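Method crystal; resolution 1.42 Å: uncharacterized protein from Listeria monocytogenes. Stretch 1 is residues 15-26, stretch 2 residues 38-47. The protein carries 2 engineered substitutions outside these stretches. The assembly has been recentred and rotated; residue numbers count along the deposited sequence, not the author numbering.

Stretch 1, residues 15-26: VLEQDLIKAGIK
Stretch 2 38-47: EAFLRIWEND

The helix through Leu 16 and the helix through Arg 42, both already under way where the stretches open, cross almost at right angles, 88° between their N-to-C directions, with axes 9.1 Å apart at closest approach. Across the stretches the nearest CA atoms are those of Ala 23 and Arg 42, 5.8 Å apart. Ala 23 (phi/psi -83/6) is the first residue to leave the helix. Ala 23 CB lies 3.8 Å from Arg 42 CB and 4.1 Å from Ile 43 CG2.

Ile 43 (chi1 p, chi2 t) is the main bump. Its CA-to-CB bond points toward stretch 1, and its side chain sits among Leu 16, Asp 19, Leu 20 and Ala 23. Leu 16 and Leu 20 start sideways; their ends come nearer. Ile 43 CG2 sits 3.6 Å from Asp 19 O; Ile 43 CD1 meets Leu 16 CD1 (t, p) at 3.6 Å. Ile 25 CD1 (m, t) and Leu 20 CD2 (m, t) pack on Ala 39 CB at 3.6 and 4.0 Å.

Arg 42 (m, t, p, chi4 174°) reaches the turn. Arg 42 NH2 donates to Ala 23 O at 2.9 Å, N-H...acceptor angle 155°; Arg 42 NE adds a weak hydrogen bond to Ala 23 O at 3.4 Å. Ile 25 CG1 covers one guanidinium face, 3.9 Å from Arg 42 NH2. Arg 42 NH1 forms a salt bridge with Glu 38 OE2 at 2.9 Å. Gly 24 adopts phi/psi 89/14; an ideal CB there would clash with Arg 42 NH2 at 3.0 Å and jam against Ala 23 O, which by itself calls for glycine. A water links Asp 19 O to Asn 46 ND2.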

ATOM      1  N   VAL B  15      -7.497   0.328 -13.071  1.00 17.01           N
ATOM      2  CA  VAL B  15      -7.578   1.502 -13.876  1.00 17.90           C
ATOM      3  C   VAL B  15      -6.434   2.502 -13.624  1.00 17.11           C
ATOM      4  O   VAL B  15      -5.834   3.096 -14.536  1.00 17.60           O
ATOM      5  CB  VAL B  15      -8.984   2.086 -13.695  1.00 20.52           C
ATOM      6  CG1 VAL B  15      -9.053   3.439 -14.287  1.00 22.29           C
ATOM      7  CG2 VAL B  15     -10.068   1.088 -14.289  1.00 21.60           C
ATOM      8  N   LEU B  16      -6.086   2.698 -12.375  1.00 15.90           N
ATOM      9  CA  LEU B  16      -4.905   3.508 -12.079  1.00 13.97           C
ATOM     10  C   LEU B  16      -3.609   2.863 -12.633  1.00 12.13           C
ATOM     11  O   LEU B  16      -2.742   3.577 -13.123  1.00 12.49           O
ATOM     12  CB  LEU B  16      -4.789   3.750 -10.573  1.00 12.71           C
ATOM     13  CG  LEU B  16      -3.654   4.612 -10.060  1.00 11.34           C
ATOM     14  CD1 LEU B  16      -3.558   5.985 -10.804  1.00 15.20           C
ATOM     15  CD2 LEU B  16      -3.771   4.844  -8.553  1.00 13.19           C
ATOM     16  N   GLU B  17      -3.489   1.526 -12.559  1.00 11.86           N
ATOM     17  CA  GLU B  17      -2.363   0.828 -13.178  1.00 11.44           C
ATOM     18  C   GLU B  17      -2.358   1.198 -14.678  1.00 11.47           C
ATOM     19  O   GLU B  17      -1.319   1.490 -15.211  1.00 10.01           O
ATOM     20  CB  GLU B  17      -2.452  -0.699 -12.995  1.00 13.88           C
ATOM     21  CG  GLU B  17      -1.436  -1.504 -13.887  1.00 13.82           C
ATOM     22  CD  GLU B  17      -1.453  -2.978 -13.614  1.00 23.36           C
ATOM     23  OE1 GLU B  17      -2.453  -3.612 -13.932  1.00 28.41           O
ATOM     24  OE2 GLU B  17      -0.496  -3.476 -12.991  1.00 28.78           O
ATOM     25  N   GLN B  18      -3.501   1.119 -15.371  1.00 12.24           N
ATOM     26  CA  GLN B  18      -3.569   1.418 -16.805  1.00 12.51           C
ATOM     27  C   GLN B  18      -3.171   2.866 -17.041  1.00 11.68           C
ATOM     28  O   GLN B  18      -2.472   3.171 -17.986  1.00 12.97           O
ATOM     29  CB  GLN B  18      -4.965   1.149 -17.362  1.00 13.98           C
ATOM     30  CG  GLN B  18      -5.295  -0.274 -17.391  1.00 16.01           C
ATOM     31  CD  GLN B  18      -6.761  -0.565 -17.657  1.00 22.94           C
ATOM     32  OE1 GLN B  18      -7.677   0.235 -17.331  1.00 25.41           O
ATOM     33  NE2 GLN B  18      -7.004  -1.734 -18.224  1.00 27.49           N
ATOM     34  N   ASP B  19      -3.627   3.768 -16.185  1.00 12.66           N
ATOM     35  CA  ASP B  19      -3.278   5.213 -16.359  1.00 15.10           C
ATOM     36  C   ASP B  19      -1.772   5.450 -16.187  1.00 11.40           C
ATOM     37  O   ASP B  19      -1.165   6.191 -16.959  1.00 13.52           O
ATOM     38  CB  ASP B  19      -4.063   6.100 -15.373  1.00 16.86           C
ATOM     39  CG  ASP B  19      -5.563   6.144 -15.705  1.00 24.51           C
ATOM     40  OD1 ASP B  19      -5.973   5.836 -16.857  1.00 25.34           O
ATOM     41  OD2 ASP B  19      -6.327   6.513 -14.775  1.00 32.14           O
ATOM     42  N   LEU B  20      -1.185   4.752 -15.208  1.00 10.72           N
ATOM     43  CA  LEU B  20       0.236   4.857 -15.009  1.00  9.32           C
ATOM     44  C   LEU B  20       0.989   4.364 -16.274  1.00  9.62           C
ATOM     45  O   LEU B  20       1.884   5.013 -16.746  1.00 10.16           O
ATOM     46  CB  LEU B  20       0.670   4.094 -13.786  1.00  9.01           C
ATOM     47  CG  LEU B  20       0.415   4.776 -12.444  1.00  9.22           C
ATOM     48  CD1 LEU B  20       0.601   3.718 -11.355  1.00 11.31           C
ATOM     49  CD2 LEU B  20       1.334   5.982 -12.203  1.00 10.93           C
ATOM     50  N   ILE B  21       0.625   3.197 -16.781  1.00  9.68           N
ATOM     51  CA  ILE B  21       1.291   2.639 -17.943  1.00 11.05           C
ATOM     52  C   ILE B  21       1.169   3.546 -19.134  1.00 12.04           C
ATOM     53  O   ILE B  21       2.132   3.786 -19.841  1.00 12.65           O
ATOM     54  CB  ILE B  21       0.721   1.247 -18.221  1.00 10.44           C
ATOM     55  CG1 ILE B  21       1.128   0.267 -17.133  1.00 11.86           C
ATOM     56  CG2 ILE B  21       1.179   0.779 -19.625  1.00 11.71           C
ATOM     57  CD1 ILE B  21       0.343  -1.053 -17.155  1.00 13.47           C
ATOM     58  N   LYS B  22      -0.012   4.061 -19.339  1.00 12.36           N
ATOM     59  CA  LYS B  22      -0.245   4.968 -20.425  1.00 14.52           C
ATOM     60  C   LYS B  22       0.652   6.192 -20.326  1.00 15.55           C
ATOM     61  O   LYS B  22       1.125   6.731 -21.362  1.00 18.41           O
ATOM     62  CB  LYS B  22      -1.705   5.400 -20.486  1.00 16.01           C
ATOM     63  CG  LYS B  22      -2.662   4.338 -20.957  1.00 19.91           C
ATOM     64  CD  LYS B  22      -4.042   4.954 -21.106  1.00 25.56           C
ATOM     65  CE  LYS B  22      -5.116   4.171 -20.437  1.00 30.28           C
ATOM     66  NZ  LYS B  22      -5.675   3.164 -21.376  1.00 33.92           N
ATOM     67  N   ALA B  23       0.926   6.607 -19.104  1.00 14.27           N
ATOM     68  CA  ALA B  23       1.874   7.700 -18.849  1.00 15.09           C
ATOM     69  C   ALA B  23       3.332   7.289 -18.816  1.00 16.13           C
ATOM     70  O   ALA B  23       4.174   8.156 -18.584  1.00 19.35           O
ATOM     71  CB  ALA B  23       1.524   8.418 -17.574  1.00 15.50           C
ATOM     72  N   GLY B  24       3.658   6.038 -19.129  1.00 14.41           N
ATOM     73  CA  GLY B  24       5.055   5.601 -19.240  1.00 14.66           C
ATOM     74  C   GLY B  24       5.678   5.102 -17.968  1.00 15.54           C
ATOM     75  O   GLY B  24       6.914   4.913 -17.901  1.00 19.33           O
ATOM     76  N   ILE B  25       4.840   4.843 -16.967  1.00 13.45           N
ATOM     77  CA  ILE B  25       5.280   4.310 -15.666  1.00 13.71           C
ATOM     78  C   ILE B  25       4.744   2.905 -15.584  1.00 14.07           C
ATOM     79  O   ILE B  25       3.563   2.711 -15.364  1.00 13.68           O
ATOM     80  CB  ILE B  25       4.786   5.195 -14.523  1.00 12.40           C
ATOM     81  CG1 ILE B  25       5.391   6.607 -14.658  1.00 12.49           C
ATOM     82  CG2 ILE B  25       5.108   4.511 -13.175  1.00 14.53           C
ATOM     83  CD1 ILE B  25       4.626   7.579 -13.789  1.00 17.60           C
ATOM     84  N   LYS B  26       5.606   1.907 -15.828  1.00 14.30           N
ATOM     85  CA  LYS B  26       5.117   0.551 -16.107  1.00 15.81           C
ATOM     86  C   LYS B  26       5.351  -0.490 -15.032  1.00 15.47           C
ATOM     87  O   LYS B  26       4.751  -1.577 -15.096  1.00 15.91           O
ATOM     88  CB  LYS B  26       5.698   0.021 -17.439  1.00 17.71           C
ATOM     89  CG  LYS B  26       5.563   1.038 -18.610  1.00 22.18           C
ATOM     90  CD  LYS B  26       5.771   0.395 -19.957  1.00 27.49           C
ATOM     91  CE  LYS B  26       6.510   1.263 -20.987  1.00 31.92           C
ATOM     92  NZ  LYS B  26       6.349   2.759 -20.934  1.00 35.36           N
ATOM     93  N   GLU B  38       5.398  13.408  -9.379  1.00 11.04           N
ATOM     94  CA  GLU B  38       5.683  13.324 -10.822  1.00 10.01           C
ATOM     95  C   GLU B  38       4.687  12.337 -11.491  1.00 10.47           C
ATOM     96  O   GLU B  38       4.156  12.624 -12.541  1.00 10.95           O
ATOM     97  CB  GLU B  38       7.102  12.878 -11.102  1.00 11.01           C
ATOM     98  CG  GLU B  38       7.306  12.758 -12.621  1.00 17.64           C
ATOM     99  CD  GLU B  38       8.697  12.506 -13.095  1.00 20.12           C
ATOM    100  OE1 GLU B  38       9.700  12.865 -12.439  1.00 18.07           O
ATOM    101  OE2 GLU B  38       8.813  11.917 -14.214  1.00 23.37           O
ATOM    102  N   ALA B  39       4.450  11.187 -10.880  1.00  9.28           N
ATOM    103  CA  ALA B  39       3.538  10.210 -11.489  1.00  9.21           C
ATOM    104  C   ALA B  39       2.136  10.823 -11.632  1.00  8.49           C
ATOM    105  O   ALA B  39       1.484  10.710 -12.670  1.00  9.77           O
ATOM    106  CB  ALA B  39       3.523   8.950 -10.680  1.00 10.47           C
ATOM    107  N   PHE B  40       1.696  11.512 -10.595  1.00  7.16           N
ATOM    108  CA  PHE B  40       0.404  12.186 -10.623  1.00  8.29           C
ATOM    109  C   PHE B  40       0.364  13.206 -11.747  1.00  7.90           C
ATOM    110  O   PHE B  40      -0.607  13.240 -12.478  1.00  9.35           O
ATOM    111  CB  PHE B  40       0.061  12.863  -9.294  1.00  9.49           C
ATOM    112  CG  PHE B  40      -1.248  13.534  -9.299  1.00 10.13           C
ATOM    113  CD1 PHE B  40      -2.371  12.818  -8.983  1.00  9.66           C
ATOM    114  CD2 PHE B  40      -1.406  14.868  -9.635  1.00 11.07           C
ATOM    115  CE1 PHE B  40      -3.606  13.375  -9.031  1.00 12.32           C
ATOM    116  CE2 PHE B  40      -2.689  15.424  -9.660  1.00 13.97           C
ATOM    117  CZ  PHE B  40      -3.769  14.662  -9.344  1.00 13.94           C
ATOM    118  N   LEU B  41       1.404  14.032 -11.904  1.00  9.29           N
ATOM    119  CA  LEU B  41       1.408  15.067 -12.935  1.00 10.23           C
ATOM    120  C   LEU B  41       1.254  14.415 -14.324  1.00 10.75           C
ATOM    121  O   LEU B  41       0.607  14.944 -15.238  1.00 11.70           O
ATOM    122  CB  LEU B  41       2.676  15.913 -12.879  1.00 11.23           C
ATOM    123  CG  LEU B  41       2.703  16.969 -11.802  1.00 12.80           C
ATOM    124  CD1 LEU B  41       4.043  17.606 -11.791  1.00 14.58           C
ATOM    125  CD2 LEU B  41       1.586  18.019 -11.945  1.00 18.20           C
ATOM    126  N   ARG B  42       1.956  13.304 -14.496  1.00  9.99           N
ATOM    127  CA  ARG B  42       1.926  12.610 -15.785  1.00 11.59           C
ATOM    128  C   ARG B  42       0.507  12.100 -16.127  1.00 12.15           C
ATOM    129  O   ARG B  42       0.123  12.160 -17.275  1.00 14.92           O
ATOM    130  CB  ARG B  42       3.001  11.513 -15.833  1.00 11.65           C
ATOM    131  CG  ARG B  42       4.321  12.174 -15.959  1.00 14.17           C
ATOM    132  CD  ARG B  42       5.581  11.423 -15.694  1.00 19.70           C
ATOM    133  NE  ARG B  42       5.777  10.382 -16.661  1.00 22.45           N
ATOM    134  CZ  ARG B  42       6.861   9.606 -16.756  1.00 22.77           C
ATOM    135  NH1 ARG B  42       7.928   9.800 -16.016  1.00 21.16           N
ATOM    136  NH2 ARG B  42       6.867   8.609 -17.633  1.00 21.92           N
ATOM    137  N   ILE B  43      -0.197  11.565 -15.148  1.00 10.66           N
ATOM    138  CA  ILE B  43      -1.543  11.091 -15.378  1.00 11.74           C
ATOM    139  C   ILE B  43      -2.524  12.242 -15.512  1.00 12.14           C
ATOM    140  O   ILE B  43      -3.435  12.170 -16.317  1.00 14.04           O
ATOM    141  CB  ILE B  43      -2.009  10.000 -14.374  1.00 11.91           C
ATOM    142  CG1 ILE B  43      -2.049  10.411 -12.922  1.00 15.87           C
ATOM    143  CG2 ILE B  43      -1.058   8.799 -14.468  1.00 14.29           C
ATOM    144  CD1 ILE B  43      -2.737   9.278 -11.967  1.00 17.44           C
ATOM    145  N   TRP B  44      -2.290  13.300 -14.740  1.00 11.57           N
ATOM    146  CA  TRP B  44      -3.142  14.513 -14.756  1.00 12.25           C
ATOM    147  C   TRP B  44      -3.018  15.278 -16.049  1.00 14.13           C
ATOM    148  O   TRP B  44      -4.013  15.795 -16.566  1.00 16.10           O
ATOM    149  CB  TRP B  44      -2.757  15.332 -13.565  1.00 12.34           C
ATOM    150  CG  TRP B  44      -3.473  16.626 -13.395  1.00 14.19           C
ATOM    151  CD1 TRP B  44      -4.673  16.794 -12.801  1.00 17.26           C
ATOM    152  CD2 TRP B  44      -2.947  17.937 -13.666  1.00 12.72           C
ATOM    153  NE1 TRP B  44      -4.947  18.133 -12.698  1.00 15.43           N
ATOM    154  CE2 TRP B  44      -3.908  18.859 -13.218  1.00 14.28           C
ATOM    155  CE3 TRP B  44      -1.749  18.410 -14.204  1.00 16.84           C
ATOM    156  CZ2 TRP B  44      -3.743  20.206 -13.343  1.00 15.46           C
ATOM    157  CZ3 TRP B  44      -1.570  19.760 -14.336  1.00 19.37           C
ATOM    158  CH2 TRP B  44      -2.574  20.646 -13.950  1.00 17.63           C
ATOM    159  N   GLU B  45      -1.834  15.279 -16.640  1.00 13.75           N
ATOM    160  CA  GLU B  45      -1.627  15.855 -17.945  1.00 17.14           C
ATOM    161  C   GLU B  45      -2.529  15.140 -18.997  1.00 18.69           C
ATOM    162  O   GLU B  45      -3.044  15.778 -19.905  1.00 21.16           O
ATOM    163  CB  GLU B  45      -0.156  15.700 -18.329  1.00 18.96           C
ATOM    164  CG  GLU B  45       0.140  16.109 -19.768  1.00 23.37           C
ATOM    165  CD  GLU B  45       1.613  16.136 -20.105  1.00 24.97           C
ATOM    166  OE1 GLU B  45       2.370  15.306 -19.576  1.00 26.89           O
ATOM    167  OE2 GLU B  45       2.003  16.980 -20.949  1.00 33.23           O
ATOM    168  N   ASN B  46      -2.725  13.833 -18.856  1.00 18.87           N
ATOM    169  CA  ASN B  46      -3.516  13.003 -19.792  1.00 21.56           C
ATOM    170  C   ASN B  46      -5.001  13.060 -19.473  1.00 21.67           C
ATOM    171  O   ASN B  46      -5.812  12.839 -20.350  1.00 24.24           O
ATOM    172  CB  ASN B  46      -3.032  11.561 -19.763  1.00 22.01           C
ATOM    173  CG  ASN B  46      -1.695  11.372 -20.468  1.00 22.59           C
ATOM    174  OD1 ASN B  46      -1.274  12.240 -21.249  1.00 27.32           O
ATOM    175  ND2 ASN B  46      -1.027  10.219 -20.218  1.00 25.23           N
ATOM    176  N   ASP B  47      -5.357  13.453 -18.250  1.00 19.81           N
ATOM    177  CA  ASP B  47      -6.686  13.332 -17.710  1.00 21.12           C
ATOM    178  C   ASP B  47      -6.795  14.187 -16.464  1.00 21.50           C
ATOM    179  O   ASP B  47      -6.455  13.757 -15.347  1.00 18.27           O
ATOM    180  CB  ASP B  47      -6.971  11.865 -17.395  1.00 22.38           C
ATOM    181  CG  ASP B  47      -8.325  11.633 -16.770  1.00 26.80           C
ATOM    182  OD1 ASP B  47      -9.087  12.603 -16.604  1.00 23.85           O
ATOM    183  OD2 ASP B  47      -8.652  10.451 -16.460  1.00 30.32           O
TER
HETATM  184  O   HOH W   1      -2.275   8.380 -18.289  1.00 17.29           O
HETATM  185  O   HOH W   2       4.251  10.982 -19.275  1.00 26.08           O
HETATM  186  O   HOH W   3       8.696   6.489 -18.593  1.00 37.35           O